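Local structure of exodeoxyribonuclease III (Archaeoglobus fulgidus, 2VOA) at residues T6-N10 with P245-L249; S14-I18 with A242-S246. The protein probably cuts DNA at abasic sites as an AP endonuclease of the ExoIII family, using magnesium or manganese ions. The protein carries 1 engineered substitution. All blocks are in the same frame, centred on the assembly; numbering follows the deposited sequence.

Overall arrangement
Contacts 1 and 2 lie with their centres about 9 Å apart on the same side of the chain's centre. Along the chain, residues 6-10 end strand 2-8 and residues 14-18 open helix 16-26, and more than 220 residues later the loop between helix 238-241 and strand 251-255 returns to both, so that Pro245 and Ser246 are common to the two. Strands 2-8 and 251-255 are antiparallel neighbours in one sheet. Arg15 ties the contacts together by bonding the backbone oxygens of Val9 and Asn10. Contact 1 is buried and holds predicted metal-site and catalytic residues; contact 2 is partly buried and binds DNA phosphates of chain C beside them.

Contact 1. Residues T6-N10 with P245-L249; sequences TFNVN and PSDHL. With nucleotides of chain C.
A trans chi1 (179°) carries the Asn8 amide across the His248 ring, which its own chi1 of -69° sets beside the backbone N. The Asn8 amide and the imidazole are stacked, their planes only 4° apart, and Asn8 CB makes a CH-pi contact 3.6 Å from the His248 ring centroid. Outer partners fix both groups: Asn8 ND2 bonds Asp146 and Glu35, while His248 ND1 bonds Asp218. Asn8 OD1 turns back to the chain, accepting a hydrogen bond from Asn10 N at 3.1 Å, nearly in line with its C=O, to form an Asx turn.

Beside this stack, Ser246 OG donates to Asn8 O at 2.7 Å, from a position somewhat out of the carbonyl plane. The same hydroxyl accepts from His248 N at 3.3 Å in an ST turn, so one hydroxyl both shapes the loop and bonds the end of strand 2-8. The Phe7 ring brings CE1 edge-on to His248 O at 3.4 Å and also meets Ser246 CB. One water spans the backbones, accepting from Asn8 N and donating to Leu249 O. At the other end, Asn10 ND2 donates a hydrogen bond to O4' of DG3 of chain C at 3.2 Å and also bonds Tyr203 OH, while Asn10 OD1 is held by Lys37.

This joining of the end of strand 2-8 to the Ser-Asp-His loop before strand 251-255 is consistent with the active site of the DNase I-like fold, where Asn8, Asp247 and His248 are predicted to take part in metal binding and His248 also to act as proton acceptor.

Contact 2. Residues S14-I18 with A242-S246; sequences SRLHI and AEKPS. With nucleotides of chain C.
Arg15 and His17 both bring an edge toward the Lys244 carbonyl, Arg15 bonding it firmly with its guanidinium and His17 weakly with its ring. The bends of Arg15 at chi2 and chi3 bring the guanidinium between Lys244 O and the DG3 phosphate: NH1 donates to Lys244 O at 2.8 Å, standing well above that carbonyl's plane, while Pro245 O and the Ser246 backbone lie over one face. From the DNA side, OP1 of DG3 of chain C meets the edge of the same group, accepting from NH1 at 3.0 Å in a nearly straight bond (165°). Arg15 NH2 adds a bond to O5' of that nucleotide at 3.1 Å and another to Asn10 O, and NE bonds Val9 O.

The His17 ring crosses the Lys244 side chain at about a right angle and aims NE2 between two carbonyls. Its bond to Glu243 O, 3.1 Å, lies close to the ring plane; that to Lys244 O, 3.0 Å, is weak. Ile18 completes the interface with CD1 against Ala242 CB at 3.8 Å. Further toward the DNA, Ser14 OG donates to OP1 of DG4 of chain C at 2.7 Å.

A leucine in place of Arg15 would probably leave the DG3 phosphate without this charged partner and the carbonyls of Val9, Asn10 and Lys244 without this donor. Arg15 thus couples protein loops to a DNA phosphate, and its positive charge is likely to favour binding of the anionic backbone.

Contact 1. Residues T6-N10 with P245-L249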
loop_
_atom_site.group_PDB
_atom_site.type_symbol
_atom_site.label_atom_id
_atom_site.label_comp_id
_atom_site.label_asym_id
_atom_site.label_seq_id
_atom_site.Cartn_x
_atom_site.Cartn_y
_atom_site.Cartn_z
ATOM N N THR A 6 5.622 -1.498 24.467
ATOM C CA THR A 6 6.552 -1.974 23.441
ATOM C C THR A 6 5.780 -2.467 22.219
ATOM O O THR A 6 4.725 -3.101 22.355
ATOM C CB THR A 6 7.558 -3.053 23.999
ATOM O OG1 THR A 6 8.484 -3.442 22.976
ATOM C CG2 THR A 6 6.873 -4.301 24.545
ATOM N N PHE A 7 6.313 -2.217 21.025
ATOM C CA PHE A 7 5.555 -2.505 19.777
ATOM C C PHE A 7 6.501 -2.718 18.607
ATOM O O PHE A 7 7.187 -1.774 18.212
ATOM C CB PHE A 7 4.606 -1.316 19.507
ATOM C CG PHE A 7 3.590 -1.515 18.389
ATOM C CD1 PHE A 7 3.242 -2.773 17.897
ATOM C CD2 PHE A 7 2.951 -0.395 17.854
ATOM C CE1 PHE A 7 2.278 -2.906 16.874
ATOM C CE2 PHE A 7 1.995 -0.511 16.838
ATOM C CZ PHE A 7 1.654 -1.770 16.344
ATOM N N ASN A 8 6.508 -3.942 18.059
ATOM C CA ASN A 8 7.186 -4.218 16.794
ATOM C C ASN A 8 6.256 -3.735 15.682
ATOM O O ASN A 8 5.153 -4.248 15.518
ATOM C CB ASN A 8 7.511 -5.715 16.687
ATOM C CG ASN A 8 8.182 -6.054 15.387
ATOM O OD1 ASN A 8 7.817 -5.520 14.326
ATOM N ND2 ASN A 8 9.172 -6.950 15.454
ATOM N N VAL A 9 6.692 -2.698 14.968
ATOM C CA VAL A 9 5.811 -1.981 14.031
ATOM C C VAL A 9 5.844 -2.498 12.584
ATOM O O VAL A 9 5.026 -2.085 11.747
ATOM C CB VAL A 9 6.105 -0.438 14.052
ATOM C CG1 VAL A 9 5.879 0.136 15.440
ATOM C CG2 VAL A 9 7.531 -0.149 13.558
ATOM N N ASN A 10 6.779 -3.396 12.287
ATOM C CA ASN A 10 7.001 -3.887 10.910
ATOM C C ASN A 10 7.037 -2.758 9.861
ATOM O O ASN A 10 6.202 -2.693 8.962
ATOM C CB ASN A 10 6.034 -5.035 10.517
ATOM C CG ASN A 10 6.271 -5.538 9.105
ATOM O OD1 ASN A 10 7.411 -5.577 8.645
ATOM N ND2 ASN A 10 5.196 -5.880 8.395
ATOM N N PRO A 245 -2.436 -3.913 9.441
ATOM C CA PRO A 245 -1.842 -3.982 10.779
ATOM C C PRO A 245 -0.404 -4.470 10.752
ATOM O O PRO A 245 -0.004 -5.142 9.798
ATOM C CB PRO A 245 -2.712 -5.023 11.485
ATOM C CG PRO A 245 -3.133 -5.961 10.374
ATOM C CD PRO A 245 -3.282 -5.088 9.133
ATOM N N SER A 246 0.350 -4.150 11.807
ATOM C CA SER A 246 1.598 -4.879 12.081
ATOM C C SER A 246 1.223 -6.335 12.378
ATOM O O SER A 246 0.091 -6.603 12.778
ATOM C CB SER A 246 2.292 -4.324 13.333
ATOM O OG SER A 246 3.543 -4.986 13.500
ATOM N N ASP A 247 2.163 -7.265 12.226
ATOM C CA ASP A 247 1.913 -8.642 12.676
ATOM C C ASP A 247 1.997 -8.785 14.207
ATOM O O ASP A 247 1.445 -9.736 14.766
ATOM C CB ASP A 247 2.784 -9.692 11.941
ATOM C CG ASP A 247 4.254 -9.291 11.805
ATOM O OD1 ASP A 247 4.715 -8.281 12.415
ATOM O OD2 ASP A 247 4.981 -10.044 11.109
ATOM N N HIS A 248 2.654 -7.834 14.876
ATOM C CA HIS A 248 2.709 -7.801 16.347
ATOM C C HIS A 248 1.616 -6.904 16.953
ATOM O O HIS A 248 1.097 -6.003 16.269
ATOM C CB HIS A 248 4.088 -7.315 16.815
ATOM C CG HIS A 248 5.185 -8.282 16.534
ATOM N ND1 HIS A 248 5.856 -8.956 17.540
ATOM C CD2 HIS A 248 5.766 -8.655 15.374
ATOM C CE1 HIS A 248 6.771 -9.737 16.998
ATOM N NE2 HIS A 248 6.733 -9.585 15.688
ATOM N N LEU A 249 1.317 -7.139 18.238
ATOM C CA LEU A 249 0.442 -6.287 19.058
ATOM C C LEU A 249 1.303 -5.429 20.015
ATOM O O LEU A 249 2.357 -5.901 20.480
ATOM C CB LEU A 249 -0.440 -7.167 19.970
ATOM C CG LEU A 249 -1.634 -7.962 19.456
ATOM C CD1 LEU A 249 -1.203 -9.094 18.528
ATOM C CD2 LEU A 249 -2.400 -8.514 20.637
ATOM P P DG C 3 2.187 -4.285 4.856
ATOM O OP1 DG C 3 1.177 -4.200 5.936
ATOM O OP2 DG C 3 1.869 -3.799 3.479
ATOM O "O5'" DG C 3 3.518 -3.535 5.298
ATOM C "C5'" DG C 3 4.612 -3.294 4.436
ATOM C "C4'" DG C 3 5.857 -3.701 5.189
ATOM O "O4'" DG C 3 5.889 -5.143 5.350
ATOM C "C3'" DG C 3 7.156 -3.340 4.496
ATOM O "O3'" DG C 3 7.522 -2.028 4.828
ATOM C "C2'" DG C 3 8.102 -4.366 5.119
ATOM C "C1'" DG C 3 7.208 -5.588 5.048
ATOM N N9 DG C 3 7.216 -6.329 3.774
ATOM C C8 DG C 3 6.184 -6.441 2.868
ATOM N N7 DG C 3 6.464 -7.171 1.824
ATOM C C5 DG C 3 7.774 -7.582 2.036
ATOM C C6 DG C 3 8.616 -8.404 1.232
ATOM O O6 DG C 3 8.341 -8.945 0.151
ATOM N N1 DG C 3 9.881 -8.573 1.804
ATOM C C2 DG C 3 10.266 -8.023 3.011
ATOM N N2 DG C 3 11.516 -8.283 3.414
ATOM N N3 DG C 3 9.480 -7.244 3.773
ATOM C C4 DG C 3 8.249 -7.074 3.234
HETATM O O HOH W 1 5.057 -5.939 19.715
HETATM O O HOH W 2 7.368 -7.485 12.298
#

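Contact 2. Residues S14-I18 with A242-S246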
loop_
_atom_site.group_PDB
_atom_site.type_symbol
_atom_site.label_atom_id
_atom_site.label_comp_id
_atom_site.label_asym_id
_atom_site.label_seq_id
_atom_site.Cartn_x
_atom_site.Cartn_y
_atom_site.Cartn_z
ATOM N N SER A 14 5.471 2.508 7.127
ATOM C CA SER A 14 4.254 1.804 6.697
ATOM C C SER A 14 3.244 1.573 7.835
ATOM O O SER A 14 2.235 0.905 7.620
ATOM C CB SER A 14 4.610 0.468 6.048
ATOM O OG SER A 14 5.169 0.683 4.765
ATOM N N ARG A 15 3.494 2.145 9.018
ATOM C CA ARG A 15 2.642 1.900 10.198
ATOM C C ARG A 15 2.232 3.153 10.986
ATOM O O ARG A 15 1.637 3.043 12.073
ATOM C CB ARG A 15 3.303 0.873 11.140
ATOM C CG ARG A 15 2.318 -0.123 11.819
ATOM C CD ARG A 15 1.636 -1.033 10.776
ATOM N NE ARG A 15 2.642 -1.820 10.053
ATOM C CZ ARG A 15 2.443 -2.458 8.909
ATOM N NH1 ARG A 15 1.257 -2.430 8.317
ATOM N NH2 ARG A 15 3.455 -3.131 8.351
ATOM N N LEU A 16 2.537 4.336 10.449
ATOM C CA LEU A 16 2.146 5.587 11.124
ATOM C C LEU A 16 0.632 5.693 11.299
ATOM O O LEU A 16 0.149 6.271 12.284
ATOM C CB LEU A 16 2.689 6.815 10.380
ATOM C CG LEU A 16 4.214 7.006 10.396
ATOM C CD1 LEU A 16 4.618 8.123 9.447
ATOM C CD2 LEU A 16 4.755 7.275 11.819
ATOM N N HIS A 17 -0.117 5.120 10.360
ATOM C CA HIS A 17 -1.575 5.157 10.437
ATOM C C HIS A 17 -2.095 4.363 11.642
ATOM O O HIS A 17 -3.267 4.519 12.011
ATOM C CB HIS A 17 -2.201 4.622 9.147
ATOM C CG HIS A 17 -1.994 3.152 8.952
ATOM N ND1 HIS A 17 -0.794 2.617 8.528
ATOM C CD2 HIS A 17 -2.824 2.103 9.156
ATOM C CE1 HIS A 17 -0.903 1.300 8.461
ATOM N NE2 HIS A 17 -2.128 0.965 8.831
ATOM N N ILE A 18 -1.240 3.506 12.215
ATOM C CA ILE A 18 -1.548 2.767 13.437
ATOM C C ILE A 18 -0.926 3.484 14.633
ATOM O O ILE A 18 -1.611 3.785 15.596
ATOM C CB ILE A 18 -0.978 1.292 13.429
ATOM C CG1 ILE A 18 -1.573 0.465 12.280
ATOM C CG2 ILE A 18 -1.236 0.609 14.765
ATOM C CD1 ILE A 18 -3.085 0.305 12.342
ATOM N N ALA A 242 -6.947 -3.829 12.983
ATOM C CA ALA A 242 -7.153 -2.670 12.118
ATOM C C ALA A 242 -6.650 -2.946 10.699
ATOM O O ALA A 242 -5.982 -3.971 10.455
ATOM C CB ALA A 242 -6.474 -1.445 12.710
ATOM N N GLU A 243 -6.958 -2.038 9.770
ATOM C CA GLU A 243 -6.512 -2.187 8.378
ATOM C C GLU A 243 -5.000 -2.005 8.278
ATOM O O GLU A 243 -4.431 -1.155 8.967
ATOM C CB GLU A 243 -7.263 -1.226 7.444
ATOM C CG GLU A 243 -8.594 -1.793 6.994
ATOM C CD GLU A 243 -8.418 -3.037 6.128
ATOM O OE1 GLU A 243 -8.610 -4.164 6.651
ATOM O OE2 GLU A 243 -8.059 -2.882 4.931
ATOM N N LYS A 244 -4.371 -2.836 7.444
ATOM C CA LYS A 244 -2.910 -2.885 7.275
ATOM C C LYS A 244 -2.181 -2.873 8.627
ATOM O O LYS A 244 -1.413 -1.957 8.945
ATOM C CB LYS A 244 -2.426 -1.783 6.314
ATOM C CG LYS A 244 -2.841 -2.019 4.858
ATOM C CD LYS A 244 -2.442 -0.840 3.989
ATOM C CE LYS A 244 -2.517 -1.184 2.511
ATOM N NZ LYS A 244 -1.711 -0.204 1.708
ATOM N N PRO A 245 -2.436 -3.913 9.441
ATOM C CA PRO A 245 -1.842 -3.982 10.779
ATOM C C PRO A 245 -0.404 -4.470 10.752
ATOM O O PRO A 245 -0.004 -5.142 9.798
ATOM C CB PRO A 245 -2.712 -5.023 11.485
ATOM C CG PRO A 245 -3.133 -5.961 10.374
ATOM C CD PRO A 245 -3.282 -5.088 9.133
ATOM N N SER A 246 0.350 -4.150 11.807
ATOM C CA SER A 246 1.598 -4.879 12.081
ATOM C C SER A 246 1.223 -6.335 12.378
ATOM O O SER A 246 0.091 -6.603 12.778
ATOM C CB SER A 246 2.292 -4.324 13.333
ATOM O OG SER A 246 3.543 -4.986 13.500
ATOM P P DG C 3 2.187 -4.285 4.856
ATOM O OP1 DG C 3 1.177 -4.200 5.936
ATOM O OP2 DG C 3 1.869 -3.799 3.479
ATOM O "O5'" DG C 3 3.518 -3.535 5.298
ATOM C "C5'" DG C 3 4.612 -3.294 4.436
ATOM C "C4'" DG C 3 5.857 -3.701 5.189
ATOM O "O4'" DG C 3 5.889 -5.143 5.350
ATOM C "C3'" DG C 3 7.156 -3.340 4.496
ATOM O "O3'" DG C 3 7.522 -2.028 4.828
ATOM C "C2'" DG C 3 8.102 -4.366 5.119
ATOM C "C1'" DG C 3 7.208 -5.588 5.048
ATOM N N9 DG C 3 7.216 -6.329 3.774
ATOM C C8 DG C 3 6.184 -6.441 2.868
ATOM N N7 DG C 3 6.464 -7.171 1.824
ATOM C C5 DG C 3 7.774 -7.582 2.036
ATOM C C6 DG C 3 8.616 -8.404 1.232
ATOM O O6 DG C 3 8.341 -8.945 0.151
ATOM N N1 DG C 3 9.881 -8.573 1.804
ATOM C C2 DG C 3 10.266 -8.023 3.011
ATOM N N2 DG C 3 11.516 -8.283 3.414
ATOM N N3 DG C 3 9.480 -7.244 3.773
ATOM C C4 DG C 3 8.249 -7.074 3.234
ATOM P P DG C 4 7.864 -0.934 3.705
ATOM O OP1 DG C 4 7.802 0.386 4.368
ATOM O OP2 DG C 4 7.036 -1.201 2.497
ATOM O "O5'" DG C 4 9.386 -1.229 3.324
ATOM C "C5'" DG C 4 10.396 -1.213 4.345
ATOM C "C4'" DG C 4 11.565 -2.111 3.977
ATOM O "O4'" DG C 4 11.109 -3.471 3.863
ATOM C "C3'" DG C 4 12.227 -1.819 2.632
ATOM O "O3'" DG C 4 13.164 -0.781 2.795
ATOM C "C2'" DG C 4 12.918 -3.162 2.361
ATOM C "C1'" DG C 4 11.838 -4.137 2.837
ATOM N N9 DG C 4 10.933 -4.588 1.766
ATOM C C8 DG C 4 9.607 -4.253 1.569
ATOM N N7 DG C 4 9.063 -4.834 0.530
ATOM C C5 DG C 4 10.098 -5.610 -0.028
ATOM C C6 DG C 4 10.136 -6.464 -1.176
ATOM O O6 DG C 4 9.219 -6.716 -1.982
ATOM N N1 DG C 4 11.393 -7.049 -1.385
ATOM C C2 DG C 4 12.487 -6.849 -0.557
ATOM N N2 DG C 4 13.630 -7.487 -0.881
ATOM N N3 DG C 4 12.460 -6.053 0.516
ATOM C C4 DG C 4 11.243 -5.473 0.735
#